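Long-range contacts in 2',5'-phosphodiesterase 12 (Homo sapiens, PDB 4Z0V), which is a magnesium-containing member of the endonuclease/exonuclease/phosphatase family that carries a further N-terminal domain of the E-set clan: residues A[40-45]-A[56-61]; A[134-139]-A[157-162]; A[228-233]-A[264-269]; A[330-335]-A[388-393]. All blocks are in the same frame, centred on the assembly; numbering follows the deposited sequence.

Contact 1 (A[40-45]-A[56-61]); sequences LFRWYK and WTETDV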
loop_
_atom_site.group_PDB
_atom_site.type_symbol
_atom_site.label_atom_id
_atom_site.label_comp_id
_atom_site.label_asym_id
_atom_site.label_seq_id
_atom_site.Cartn_x
_atom_site.Cartn_y
_atom_site.Cartn_z
ATOM N N LEU A 40 21.446 18.175 8.453
ATOM C CA LEU A 40 21.767 19.040 7.307
ATOM C C LEU A 40 21.914 18.189 6.071
ATOM O O LEU A 40 22.545 17.133 6.131
ATOM C CB LEU A 40 23.090 19.815 7.553
ATOM C CG LEU A 40 23.201 20.700 8.819
ATOM C CD1 LEU A 40 24.575 21.361 8.893
ATOM C CD2 LEU A 40 22.105 21.756 8.875
ATOM N N PHE A 41 21.337 18.627 4.966
ATOM C CA PHE A 41 21.437 17.903 3.700
ATOM C C PHE A 41 21.876 18.832 2.611
ATOM O O PHE A 41 21.444 19.986 2.559
ATOM C CB PHE A 41 20.067 17.299 3.302
ATOM C CG PHE A 41 19.505 16.359 4.331
ATOM C CD1 PHE A 41 19.967 15.056 4.428
ATOM C CD2 PHE A 41 18.501 16.772 5.201
ATOM C CE1 PHE A 41 19.466 14.188 5.413
ATOM C CE2 PHE A 41 17.994 15.897 6.177
ATOM C CZ PHE A 41 18.483 14.617 6.276
ATOM N N ARG A 42 22.699 18.339 1.715
ATOM C CA ARG A 42 23.076 19.132 0.548
ATOM C C ARG A 42 23.342 18.174 -0.589
ATOM O O ARG A 42 24.079 17.222 -0.405
ATOM C CB ARG A 42 24.302 20.032 0.818
ATOM C CG ARG A 42 24.766 20.830 -0.413
ATOM C CD ARG A 42 23.727 21.845 -0.898
ATOM N NE ARG A 42 23.688 23.034 -0.037
ATOM C CZ ARG A 42 23.112 24.180 -0.380
ATOM N NH1 ARG A 42 23.113 25.209 0.459
ATOM N NH2 ARG A 42 22.523 24.305 -1.560
ATOM N N TRP A 43 22.749 18.425 -1.742
ATOM C CA TRP A 43 22.941 17.567 -2.894
ATOM C C TRP A 43 23.885 18.218 -3.882
ATOM O O TRP A 43 23.778 19.423 -4.152
ATOM C CB TRP A 43 21.604 17.278 -3.569
ATOM C CG TRP A 43 20.780 16.276 -2.821
ATOM C CD1 TRP A 43 19.801 16.529 -1.893
ATOM C CD2 TRP A 43 20.792 14.868 -3.024
ATOM N NE1 TRP A 43 19.231 15.343 -1.480
ATOM C CE2 TRP A 43 19.807 14.310 -2.175
ATOM C CE3 TRP A 43 21.517 14.015 -3.885
ATOM C CZ2 TRP A 43 19.568 12.931 -2.122
ATOM C CZ3 TRP A 43 21.282 12.652 -3.820
ATOM C CH2 TRP A 43 20.309 12.129 -2.957
ATOM N N TYR A 44 24.745 17.393 -4.482
ATOM C CA TYR A 44 25.684 17.777 -5.531
ATOM C C TYR A 44 25.498 16.951 -6.766
ATOM O O TYR A 44 25.017 15.818 -6.693
ATOM C CB TYR A 44 27.135 17.596 -5.093
ATOM C CG TYR A 44 27.491 18.348 -3.847
ATOM C CD1 TYR A 44 27.189 17.832 -2.589
ATOM C CD2 TYR A 44 28.219 19.538 -3.912
ATOM C CE1 TYR A 44 27.552 18.508 -1.424
ATOM C CE2 TYR A 44 28.595 20.217 -2.753
ATOM C CZ TYR A 44 28.253 19.698 -1.512
ATOM O OH TYR A 44 28.601 20.356 -0.358
ATOM N N LYS A 45 25.916 17.501 -7.899
ATOM C CA LYS A 45 25.920 16.760 -9.149
ATOM C C LYS A 45 27.316 16.881 -9.740
ATOM O O LYS A 45 28.025 17.844 -9.462
ATOM C CB LYS A 45 24.832 17.266 -10.120
ATOM C CG LYS A 45 25.090 18.689 -10.622
ATOM C CD LYS A 45 23.888 19.358 -11.299
ATOM C CE LYS A 45 24.228 20.795 -11.653
ATOM N NZ LYS A 45 23.281 21.375 -12.645
ATOM N N TRP A 56 32.592 18.420 -8.113
ATOM C CA TRP A 56 31.155 18.391 -7.781
ATOM C C TRP A 56 30.576 19.791 -7.763
ATOM O O TRP A 56 31.222 20.723 -7.291
ATOM C CB TRP A 56 30.933 17.721 -6.410
ATOM C CG TRP A 56 31.304 16.271 -6.374
ATOM C CD1 TRP A 56 32.485 15.734 -5.942
ATOM C CD2 TRP A 56 30.515 15.176 -6.856
ATOM N NE1 TRP A 56 32.462 14.371 -6.090
ATOM C CE2 TRP A 56 31.278 14.003 -6.682
ATOM C CE3 TRP A 56 29.225 15.070 -7.403
ATOM C CZ2 TRP A 56 30.798 12.740 -7.048
ATOM C CZ3 TRP A 56 28.765 13.827 -7.799
ATOM C CH2 TRP A 56 29.541 12.674 -7.606
ATOM N N THR A 57 29.369 19.941 -8.295
ATOM C CA THR A 57 28.680 21.227 -8.359
ATOM C C THR A 57 27.531 21.187 -7.386
ATOM O O THR A 57 26.693 20.289 -7.454
ATOM C CB THR A 57 28.201 21.530 -9.782
ATOM O OG1 THR A 57 29.343 21.590 -10.627
ATOM C CG2 THR A 57 27.435 22.844 -9.869
ATOM N N GLU A 58 27.513 22.148 -6.465
ATOM C CA GLU A 58 26.451 22.208 -5.477
ATOM C C GLU A 58 25.123 22.511 -6.140
ATOM O O GLU A 58 25.051 23.383 -7.005
ATOM C CB GLU A 58 26.809 23.304 -4.478
ATOM C CG GLU A 58 26.002 23.310 -3.214
ATOM C CD GLU A 58 26.181 24.625 -2.486
ATOM O OE1 GLU A 58 26.922 24.634 -1.484
ATOM O OE2 GLU A 58 25.633 25.653 -2.943
ATOM N N THR A 59 24.071 21.795 -5.758
ATOM C CA THR A 59 22.748 22.127 -6.269
ATOM C C THR A 59 22.121 23.052 -5.238
ATOM O O THR A 59 22.634 23.144 -4.110
ATOM C CB THR A 59 21.877 20.869 -6.508
ATOM O OG1 THR A 59 21.419 20.442 -5.223
ATOM C CG2 THR A 59 22.610 19.753 -7.234
ATOM N N ASP A 60 20.977 23.660 -5.552
ATOM C CA ASP A 60 20.314 24.482 -4.539
ATOM C C ASP A 60 19.398 23.620 -3.646
ATOM O O ASP A 60 18.615 24.165 -2.874
ATOM C CB ASP A 60 19.522 25.665 -5.175
ATOM C CG ASP A 60 18.515 25.338 -6.265
ATOM O OD1 ASP A 60 17.971 24.207 -6.262
ATOM O OD2 ASP A 60 18.236 26.232 -7.101
ATOM N N VAL A 61 19.544 22.284 -3.687
ATOM C CA VAL A 61 18.644 21.434 -2.926
ATOM C C VAL A 61 19.282 21.069 -1.576
ATOM O O VAL A 61 20.308 20.375 -1.524
ATOM C CB VAL A 61 18.212 20.198 -3.769
ATOM C CG1 VAL A 61 17.253 19.301 -2.991
ATOM C CG2 VAL A 61 17.583 20.635 -5.108
#
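The carboxylate of Glu58 lies flat over one face of the Arg42 guanidinium, instead of meeting its N-H groups. The two planes are only 13° apart, and Glu58 CD sits 3.6 Å above the guanidinium plane of Arg42, offset toward the rim. Arg42 NH2 and Glu58 OE2 are 3.7 Å apart, a long salt bridge of charge alone. Arg42 NH2 also donates to the backbone, to Thr59 O at 2.8 Å. The Arg42 chain is bent at chi2 and chi3, and its CD touches Glu58 CG. The strands form an antiparallel beta hairpin in the N-terminal domain, with 56-58 at the edge of a four-stranded sheet. Lys45 and Thr57 form a hydrogen-bonded pair. Tyr44 and Glu58 follow as a non-hydrogen-bonded pair, with Tyr44 CD2 3.6 Å from Glu58 CA. Past this pair, Trp43 O takes two donors from Thr59: the backbone N at 2.9 Å and OG1 at 2.8 Å, the latter from above the carbonyl plane. Thr59 OG1 also accepts from Val61 N, which makes an ST turn. Val61 CG1 packs 3.9 Å from Trp43 CD1. Lys78 of the next strand makes cation-pi contacts with both Tyr44 and Trp56.

Contact 2 (A[134-139]-A[157-162]); sequences LADTYA and LELDYR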
loop_
_atom_site.group_PDB
_atom_site.type_symbol
_atom_site.label_atom_id
_atom_site.label_comp_id
_atom_site.label_asym_id
_atom_site.label_seq_id
_atom_site.Cartn_x
_atom_site.Cartn_y
_atom_site.Cartn_z
ATOM N N LEU A 134 2.338 -5.445 -6.326
ATOM C CA LEU A 134 2.921 -6.609 -7.047
ATOM C C LEU A 134 4.298 -6.969 -6.483
ATOM O O LEU A 134 5.325 -6.298 -6.737
ATOM C CB LEU A 134 2.984 -6.318 -8.572
ATOM C CG LEU A 134 3.694 -7.341 -9.492
ATOM C CD1 LEU A 134 3.118 -8.745 -9.317
ATOM C CD2 LEU A 134 3.617 -6.879 -10.949
ATOM N N ALA A 135 4.323 -8.068 -5.709
ATOM C CA ALA A 135 5.536 -8.448 -5.028
ATOM C C ALA A 135 6.597 -8.980 -5.986
ATOM O O ALA A 135 6.311 -9.757 -6.916
ATOM C CB ALA A 135 5.247 -9.475 -3.947
ATOM N N ASP A 136 7.839 -8.558 -5.740
ATOM C CA ASP A 136 8.978 -9.059 -6.511
ATOM C C ASP A 136 9.128 -10.569 -6.301
ATOM O O ASP A 136 9.586 -11.260 -7.210
ATOM C CB ASP A 136 10.274 -8.351 -6.089
ATOM C CG ASP A 136 11.456 -8.841 -6.893
ATOM O OD1 ASP A 136 11.459 -8.632 -8.116
ATOM O OD2 ASP A 136 12.333 -9.505 -6.307
ATOM N N THR A 137 8.709 -11.095 -5.125
ATOM C CA THR A 137 8.785 -12.551 -4.892
ATOM C C THR A 137 8.019 -13.280 -6.013
ATOM O O THR A 137 8.423 -14.374 -6.409
ATOM C CB THR A 137 8.340 -12.949 -3.480
ATOM O OG1 THR A 137 8.676 -14.323 -3.288
ATOM C CG2 THR A 137 6.853 -12.780 -3.247
ATOM N N TYR A 138 6.952 -12.651 -6.561
ATOM C CA TYR A 138 6.197 -13.244 -7.669
ATOM C C TYR A 138 6.648 -12.705 -9.015
ATOM O O TYR A 138 6.807 -13.498 -9.948
ATOM C CB TYR A 138 4.676 -13.058 -7.526
ATOM C CG TYR A 138 4.147 -13.412 -6.148
ATOM C CD1 TYR A 138 4.309 -14.691 -5.624
ATOM C CD2 TYR A 138 3.530 -12.452 -5.344
ATOM C CE1 TYR A 138 3.880 -15.009 -4.332
ATOM C CE2 TYR A 138 3.104 -12.755 -4.041
ATOM C CZ TYR A 138 3.287 -14.038 -3.542
ATOM O OH TYR A 138 2.882 -14.383 -2.273
ATOM N N ALA A 139 6.879 -11.378 -9.124
ATOM C CA ALA A 139 7.214 -10.737 -10.412
ATOM C C ALA A 139 8.589 -11.182 -10.969
ATOM O O ALA A 139 8.762 -11.181 -12.183
ATOM C CB ALA A 139 7.188 -9.216 -10.262
ATOM N N LEU A 157 9.697 -4.867 -15.357
ATOM C CA LEU A 157 9.225 -5.805 -14.316
ATOM C C LEU A 157 10.177 -5.861 -13.149
ATOM O O LEU A 157 9.805 -6.295 -12.056
ATOM C CB LEU A 157 9.095 -7.236 -14.873
ATOM C CG LEU A 157 7.756 -7.646 -15.406
ATOM C CD1 LEU A 157 7.865 -9.025 -16.049
ATOM C CD2 LEU A 157 6.685 -7.636 -14.299
ATOM N N GLU A 158 11.443 -5.509 -13.415
ATOM C CA GLU A 158 12.542 -5.507 -12.465
ATOM C C GLU A 158 12.221 -4.639 -11.267
ATOM O O GLU A 158 11.657 -3.558 -11.446
ATOM C CB GLU A 158 13.803 -4.987 -13.163
ATOM C CG GLU A 158 14.211 -5.870 -14.335
ATOM C CD GLU A 158 15.539 -6.573 -14.166
ATOM O OE1 GLU A 158 16.583 -5.881 -14.127
ATOM O OE2 GLU A 158 15.538 -7.823 -14.105
ATOM N N LEU A 159 12.582 -5.108 -10.062
ATOM C CA LEU A 159 12.255 -4.413 -8.827
ATOM C C LEU A 159 12.727 -2.949 -8.767
ATOM O O LEU A 159 11.919 -2.084 -8.405
ATOM C CB LEU A 159 12.755 -5.175 -7.580
ATOM C CG LEU A 159 12.180 -4.655 -6.225
ATOM C CD1 LEU A 159 10.635 -4.542 -6.254
ATOM C CD2 LEU A 159 12.624 -5.525 -5.076
ATOM N N ASP A 160 13.982 -2.671 -9.113
ATOM C CA ASP A 160 14.540 -1.322 -9.033
ATOM C C ASP A 160 13.755 -0.321 -9.915
ATOM O O ASP A 160 13.470 0.787 -9.459
ATOM C CB ASP A 160 16.035 -1.313 -9.391
ATOM C CG ASP A 160 16.945 -1.951 -8.339
ATOM O OD1 ASP A 160 16.638 -1.833 -7.125
ATOM O OD2 ASP A 160 17.984 -2.536 -8.727
ATOM N N TYR A 161 13.338 -0.739 -11.127
ATOM C CA TYR A 161 12.543 0.115 -12.000
ATOM C C TYR A 161 11.155 0.392 -11.373
ATOM O O TYR A 161 10.727 1.557 -11.236
ATOM C CB TYR A 161 12.385 -0.542 -13.391
ATOM C CG TYR A 161 11.642 0.341 -14.371
ATOM C CD1 TYR A 161 10.258 0.250 -14.515
ATOM C CD2 TYR A 161 12.321 1.266 -15.158
ATOM C CE1 TYR A 161 9.569 1.053 -15.430
ATOM C CE2 TYR A 161 11.648 2.054 -16.097
ATOM C CZ TYR A 161 10.274 1.927 -16.245
ATOM O OH TYR A 161 9.621 2.711 -17.172
ATOM N N ARG A 162 10.422 -0.685 -11.051
ATOM C CA ARG A 162 9.073 -0.564 -10.467
ATOM C C ARG A 162 9.086 0.264 -9.167
ATOM O O ARG A 162 8.163 1.045 -8.949
ATOM C CB ARG A 162 8.473 -1.941 -10.217
ATOM C CG ARG A 162 8.173 -2.643 -11.535
ATOM C CD ARG A 162 7.142 -3.764 -11.429
ATOM N NE ARG A 162 7.565 -4.778 -10.475
ATOM C CZ ARG A 162 6.957 -5.041 -9.327
ATOM N NH1 ARG A 162 7.411 -6.002 -8.538
ATOM N NH2 ARG A 162 5.882 -4.345 -8.958
HETATM O O HOH W 1 9.869 -6.975 -9.422
HETATM O O HOH W 2 13.356 -8.026 -9.824
#
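The Arg162 guanidinium carries the side chain of Leu134 on one face, with Leu134 CD2 3.9 Å above the plane and offset toward the rim. The two side chains cross at about a right angle. In the plane, at the edge, lie Leu134 O, Asp136 N and a water. Arg162 NH1 and NH2 grip Leu134 O together, end-on, at 2.8 Å and 3.0 Å. NH2 arrives in the carbonyl plane on a lone pair, while NH1 stands above that plane. A bend at chi3 (-58°) turns Arg162 NE toward the arginine's own segment, where it donates to Leu157 O at 3.1 Å. NH2 also bonds to Ile133 O and Pro427 O, so several loops meet at this one group. The water accepts from NH1 and donates to Leu157 O and to Asp136 OD1. A second water donates to Asp136 OD1 at 2.6 Å and accepts from Leu159 N, near the start of helix 159-172. Asp136 CB packs 3.8 Å from both methyls of Leu159. The contact thus joins that helix to the short helix 136-139 of the endonuclease/exonuclease/phosphatase domain. A magnesium ion lies about 5 Å from the Leu134 side chain. The buried arginine is held flat by backbone oxygens. Its positive charge is probably balanced in part by Asp136, reached through water, with Arg162 NH1 and Asp136 OD1 4.8 Å apart.

Contact 3 (A[228-233]-A[264-269]); sequences HDISFY and SVLQVS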
loop_
_atom_site.group_PDB
_atom_site.type_symbol
_atom_site.label_atom_id
_atom_site.label_comp_id
_atom_site.label_asym_id
_atom_site.label_seq_id
_atom_site.Cartn_x
_atom_site.Cartn_y
_atom_site.Cartn_z
ATOM N N HIS A 228 -3.435 -4.424 16.018
ATOM C CA HIS A 228 -4.255 -5.596 16.340
ATOM C C HIS A 228 -4.279 -6.572 15.150
ATOM O O HIS A 228 -5.334 -7.023 14.700
ATOM C CB HIS A 228 -5.667 -5.119 16.719
ATOM C CG HIS A 228 -5.661 -4.025 17.752
ATOM N ND1 HIS A 228 -5.658 -4.314 19.105
ATOM C CD2 HIS A 228 -5.604 -2.679 17.594
ATOM C CE1 HIS A 228 -5.620 -3.141 19.726
ATOM N NE2 HIS A 228 -5.568 -2.134 18.860
ATOM N N ASP A 229 -3.107 -6.872 14.620
ATOM C CA ASP A 229 -3.030 -7.757 13.450
ATOM C C ASP A 229 -3.378 -9.201 13.784
ATOM O O ASP A 229 -3.080 -9.696 14.879
ATOM C CB ASP A 229 -1.631 -7.747 12.841
ATOM C CG ASP A 229 -1.068 -6.400 12.444
ATOM O OD1 ASP A 229 -1.842 -5.384 12.431
ATOM O OD2 ASP A 229 0.105 -6.353 12.105
ATOM N N ILE A 230 -3.975 -9.894 12.825
ATOM C CA ILE A 230 -4.285 -11.315 13.020
ATOM C C ILE A 230 -4.024 -12.102 11.754
ATOM O O ILE A 230 -4.009 -11.540 10.657
ATOM C CB ILE A 230 -5.762 -11.572 13.472
ATOM C CG1 ILE A 230 -6.798 -10.996 12.451
ATOM C CG2 ILE A 230 -6.044 -11.091 14.922
ATOM C CD1 ILE A 230 -8.282 -11.589 12.567
ATOM N N SER A 231 -3.870 -13.431 11.918
ATOM C CA SER A 231 -3.971 -14.401 10.844
ATOM C C SER A 231 -5.414 -14.895 10.929
ATOM O O SER A 231 -5.850 -15.199 12.042
ATOM C CB SER A 231 -2.976 -15.543 11.028
ATOM O OG SER A 231 -1.665 -15.061 10.772
ATOM N N PHE A 232 -6.183 -14.916 9.825
ATOM C CA PHE A 232 -7.580 -15.379 9.921
ATOM C C PHE A 232 -7.683 -16.809 10.466
ATOM O O PHE A 232 -8.558 -17.052 11.277
ATOM C CB PHE A 232 -8.332 -15.311 8.578
ATOM C CG PHE A 232 -8.453 -13.916 7.987
ATOM C CD1 PHE A 232 -9.161 -12.917 8.652
ATOM C CD2 PHE A 232 -7.866 -13.607 6.768
ATOM C CE1 PHE A 232 -9.253 -11.627 8.109
ATOM C CE2 PHE A 232 -7.952 -12.319 6.234
ATOM C CZ PHE A 232 -8.657 -11.345 6.899
ATOM N N TYR A 233 -6.787 -17.732 10.064
ATOM C CA TYR A 233 -6.919 -19.129 10.511
ATOM C C TYR A 233 -6.746 -19.233 12.037
ATOM O O TYR A 233 -7.457 -19.987 12.689
ATOM C CB TYR A 233 -5.912 -20.043 9.771
ATOM C CG TYR A 233 -4.497 -19.976 10.296
ATOM C CD1 TYR A 233 -3.564 -19.109 9.736
ATOM C CD2 TYR A 233 -4.080 -20.797 11.343
ATOM C CE1 TYR A 233 -2.260 -19.030 10.233
ATOM C CE2 TYR A 233 -2.784 -20.722 11.848
ATOM C CZ TYR A 233 -1.883 -19.824 11.303
ATOM O OH TYR A 233 -0.605 -19.753 11.795
ATOM N N SER A 264 -3.657 -16.054 4.774
ATOM C CA SER A 264 -4.150 -14.664 4.705
ATOM C C SER A 264 -4.169 -13.992 6.099
ATOM O O SER A 264 -4.547 -14.598 7.117
ATOM C CB SER A 264 -5.524 -14.594 4.051
ATOM O OG SER A 264 -5.681 -15.570 3.030
ATOM N N VAL A 265 -3.732 -12.726 6.104
ATOM C CA VAL A 265 -3.605 -11.912 7.290
ATOM C C VAL A 265 -4.429 -10.622 7.152
ATOM O O VAL A 265 -4.829 -10.192 6.051
ATOM C CB VAL A 265 -2.102 -11.597 7.610
ATOM C CG1 VAL A 265 -1.321 -12.883 7.958
ATOM C CG2 VAL A 265 -1.435 -10.847 6.450
ATOM N N LEU A 266 -4.703 -10.040 8.313
ATOM C CA LEU A 266 -5.419 -8.779 8.479
ATOM C C LEU A 266 -4.580 -7.859 9.327
ATOM O O LEU A 266 -4.210 -8.205 10.449
ATOM C CB LEU A 266 -6.769 -9.034 9.175
ATOM C CG LEU A 266 -7.598 -7.755 9.462
ATOM C CD1 LEU A 266 -8.035 -7.073 8.151
ATOM C CD2 LEU A 266 -8.806 -8.083 10.323
ATOM N N GLN A 267 -4.282 -6.696 8.810
ATOM C CA GLN A 267 -3.498 -5.711 9.551
ATOM C C GLN A 267 -4.473 -4.682 10.103
ATOM O O GLN A 267 -5.366 -4.211 9.381
ATOM C CB GLN A 267 -2.479 -5.101 8.589
ATOM C CG GLN A 267 -1.638 -3.960 9.146
ATOM C CD GLN A 267 -0.607 -3.550 8.109
ATOM O OE1 GLN A 267 -0.947 -3.155 6.977
ATOM N NE2 GLN A 267 0.664 -3.701 8.462
ATOM N N VAL A 268 -4.361 -4.368 11.388
ATOM C CA VAL A 268 -5.264 -3.412 11.994
ATOM C C VAL A 268 -4.422 -2.444 12.801
ATOM O O VAL A 268 -3.657 -2.872 13.680
ATOM C CB VAL A 268 -6.382 -4.049 12.854
ATOM C CG1 VAL A 268 -7.246 -2.969 13.504
ATOM C CG2 VAL A 268 -7.264 -5.018 12.050
ATOM N N SER A 269 -4.626 -1.161 12.546
ATOM C CA SER A 269 -3.902 -0.098 13.255
ATOM C C SER A 269 -4.887 0.956 13.732
ATOM O O SER A 269 -5.676 1.458 12.926
ATOM C CB SER A 269 -2.876 0.537 12.319
ATOM O OG SER A 269 -2.114 -0.449 11.633
HETATM O O HOH W 3 -0.717 -2.817 12.441
HETATM O O HOH W 4 1.407 -4.315 11.118
HETATM O O HOH W 5 -5.505 -17.243 7.449
#
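Asp229 reaches across to the strand 265-273, and its CB lies 3.5 Å from Leu266 O. CG passes close to Gln267 CA. Asp229 OD1 accepts from Val268 N at 2.9 Å, met on the anti side and 29° out of the carboxylate plane. A water that also bonds Ser269 OG donates to OD1. OD2 takes a second water, held by Gln267 NE2, and forms a salt bridge with Arg206. The carboxylate therefore supplies the acceptor for Val268 N, while His228 N donates to Val268 O at 2.8 Å. Regular antiparallel pairing follows, with Ile230 and Leu266 as a hydrogen-bonded pair. Strand 222-231 here pairs with strand 265-273 within one of the two sheets of the alpha/beta sandwich known from this family. On the face of Gln267 lies the other sheet, where Thr215 meets its OE1. On the face of Ile230 and Leu266 lies helix 295-316. Phe232 begins the next helix. Its CE1 touches Leu266 CB at 3.7 Å, the side chains at about a right angle, and Ser264 CB lies at its ring edge.

Contact 4 (A[330-335]-A[388-393]); sequences STPSTG and HGCLDY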
loop_
_atom_site.group_PDB
_atom_site.type_symbol
_atom_site.label_atom_id
_atom_site.label_comp_id
_atom_site.label_asym_id
_atom_site.label_seq_id
_atom_site.Cartn_x
_atom_site.Cartn_y
_atom_site.Cartn_z
ATOM N N SER A 330 -12.303 -9.999 -4.925
ATOM C CA SER A 330 -13.759 -10.161 -5.077
ATOM C C SER A 330 -14.316 -9.054 -5.905
ATOM O O SER A 330 -14.177 -7.883 -5.546
ATOM C CB SER A 330 -14.466 -10.157 -3.723
ATOM O OG SER A 330 -13.827 -10.971 -2.755
ATOM N N THR A 331 -15.043 -9.415 -6.965
ATOM C CA THR A 331 -15.672 -8.385 -7.785
ATOM C C THR A 331 -17.015 -7.941 -7.163
ATOM O O THR A 331 -17.511 -8.628 -6.275
ATOM C CB THR A 331 -15.874 -8.879 -9.222
ATOM O OG1 THR A 331 -16.904 -9.878 -9.223
ATOM C CG2 THR A 331 -14.571 -9.344 -9.889
ATOM N N PRO A 332 -17.645 -6.837 -7.632
ATOM C CA PRO A 332 -18.910 -6.387 -6.995
ATOM C C PRO A 332 -20.113 -7.321 -7.157
ATOM O O PRO A 332 -21.108 -7.134 -6.457
ATOM C CB PRO A 332 -19.189 -5.038 -7.673
ATOM C CG PRO A 332 -17.812 -4.573 -8.160
ATOM C CD PRO A 332 -17.168 -5.840 -8.619
ATOM N N SER A 333 -20.027 -8.346 -8.007
ATOM C CA SER A 333 -21.163 -9.261 -8.177
ATOM C C SER A 333 -21.112 -10.438 -7.189
ATOM O O SER A 333 -22.038 -11.246 -7.173
ATOM C CB SER A 333 -21.201 -9.790 -9.613
ATOM O OG SER A 333 -19.994 -10.453 -9.935
ATOM N N THR A 334 -20.067 -10.520 -6.338
ATOM C CA THR A 334 -19.873 -11.664 -5.446
ATOM C C THR A 334 -20.688 -11.613 -4.160
ATOM O O THR A 334 -21.176 -10.548 -3.748
ATOM C CB THR A 334 -18.401 -11.805 -5.072
ATOM O OG1 THR A 334 -17.990 -10.664 -4.325
ATOM C CG2 THR A 334 -17.495 -11.991 -6.287
ATOM N N GLY A 335 -20.723 -12.768 -3.488
ATOM C CA GLY A 335 -21.332 -12.907 -2.179
ATOM C C GLY A 335 -20.555 -12.076 -1.177
ATOM O O GLY A 335 -21.148 -11.423 -0.336
ATOM N N HIS A 388 -9.447 -9.193 -16.278
ATOM C CA HIS A 388 -9.597 -7.879 -15.664
ATOM C C HIS A 388 -10.759 -7.951 -14.678
ATOM O O HIS A 388 -11.686 -8.746 -14.849
ATOM C CB HIS A 388 -9.725 -6.706 -16.648
ATOM C CG HIS A 388 -11.008 -6.679 -17.411
ATOM N ND1 HIS A 388 -11.095 -7.222 -18.674
ATOM C CD2 HIS A 388 -12.215 -6.167 -17.067
ATOM C CE1 HIS A 388 -12.341 -7.011 -19.069
ATOM N NE2 HIS A 388 -13.055 -6.396 -18.131
ATOM N N GLY A 389 -10.690 -7.137 -13.639
ATOM C CA GLY A 389 -11.765 -7.115 -12.676
ATOM C C GLY A 389 -11.531 -6.088 -11.601
ATOM O O GLY A 389 -10.392 -5.650 -11.379
ATOM N N CYS A 390 -12.619 -5.678 -10.964
ATOM C CA CYS A 390 -12.536 -4.761 -9.828
ATOM C C CYS A 390 -12.359 -5.639 -8.615
ATOM O O CYS A 390 -13.315 -6.327 -8.244
ATOM C CB CYS A 390 -13.797 -3.913 -9.738
ATOM S SG CYS A 390 -13.900 -2.943 -8.224
ATOM N N LEU A 391 -11.145 -5.661 -8.019
ATOM C CA LEU A 391 -10.824 -6.554 -6.898
ATOM C C LEU A 391 -10.503 -5.813 -5.614
ATOM O O LEU A 391 -10.486 -6.434 -4.544
ATOM C CB LEU A 391 -9.578 -7.396 -7.273
ATOM C CG LEU A 391 -9.706 -8.301 -8.532
ATOM C CD1 LEU A 391 -8.427 -9.050 -8.779
ATOM C CD2 LEU A 391 -10.903 -9.247 -8.448
ATOM N N ASP A 392 -10.182 -4.523 -5.733
ATOM C CA ASP A 392 -9.700 -3.659 -4.632
ATOM C C ASP A 392 -10.733 -2.674 -4.192
ATOM O O ASP A 392 -11.463 -2.123 -5.026
ATOM C CB ASP A 392 -8.451 -2.879 -5.090
ATOM C CG ASP A 392 -7.352 -3.798 -5.585
ATOM O OD1 ASP A 392 -6.597 -4.324 -4.741
ATOM O OD2 ASP A 392 -7.313 -4.082 -6.811
ATOM N N TYR A 393 -10.795 -2.416 -2.873
ATOM C CA TYR A 393 -11.768 -1.453 -2.352
ATOM C C TYR A 393 -11.227 -0.664 -1.185
ATOM O O TYR A 393 -10.356 -1.146 -0.459
ATOM C CB TYR A 393 -13.049 -2.165 -1.888
ATOM C CG TYR A 393 -13.696 -3.042 -2.941
ATOM C CD1 TYR A 393 -14.598 -2.511 -3.861
ATOM C CD2 TYR A 393 -13.401 -4.399 -3.022
ATOM C CE1 TYR A 393 -15.157 -3.306 -4.867
ATOM C CE2 TYR A 393 -13.939 -5.200 -4.030
ATOM C CZ TYR A 393 -14.835 -4.652 -4.936
ATOM O OH TYR A 393 -15.351 -5.441 -5.936
#
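Tyr393 points its ring edge at the loop 330-335, with Ser330 O in the ring plane. Tyr393 OH donates to Ser330 O at 2.7 Å, on a lone pair in the carbonyl plane. Pro332 crosses the end of the tyrosine at a slant, with Pro332 CD 3.3 Å and CG 3.4 Å from Tyr393 OH, so the phenol oxygen is closely packed. Pro332 CD also touches Cys390 CB at 4.0 Å. Segment 330-335 directly follows the Gly326-Asp327-Phe328-Asn329 sequence, a signature of the endonuclease/exonuclease/phosphatase fold, and leads into helix 335-342. Strand 387-397 pairs with the strand that ends in this signature. Thr331 CA makes a C-H...O contact of 3.2 Å with Cys390 O. Thr331 CG2 meets Leu391 CD2 at 3.9 Å, the two side chains oblique to each other. A magnesium ion is about 8 Å from the Leu391 side chain. Thr331 to Thr334 form a type I turn, in which Thr334 N and OG1 both bond to Thr331 O. Thr334 OG1 also N-caps the helix by accepting from Tyr337 N.

The four contacts follow one another along the chain without interleaving. Contact 1 lies in the N-terminal domain, its centre about 31 Å from that of contact 2 and 44 and 48 Å from those of contacts 3 and 4. The other three lie in the endonuclease/exonuclease/phosphatase domain. Contacts 3 and 4 reach the same seven-stranded sheet, through strands 222-231 and 265-273 and through strand 387-397, with centres about 21 Å apart. Contact 2 joins loops and helices, its centre about 24 Å from those of contacts 3 and 4. No two contacts touch. Contacts 2 and 4 come nearest, about 9 Å between closest atoms. Each has a leucine side chain within about 8 Å of magnesium, consistent with both lying around the metal site.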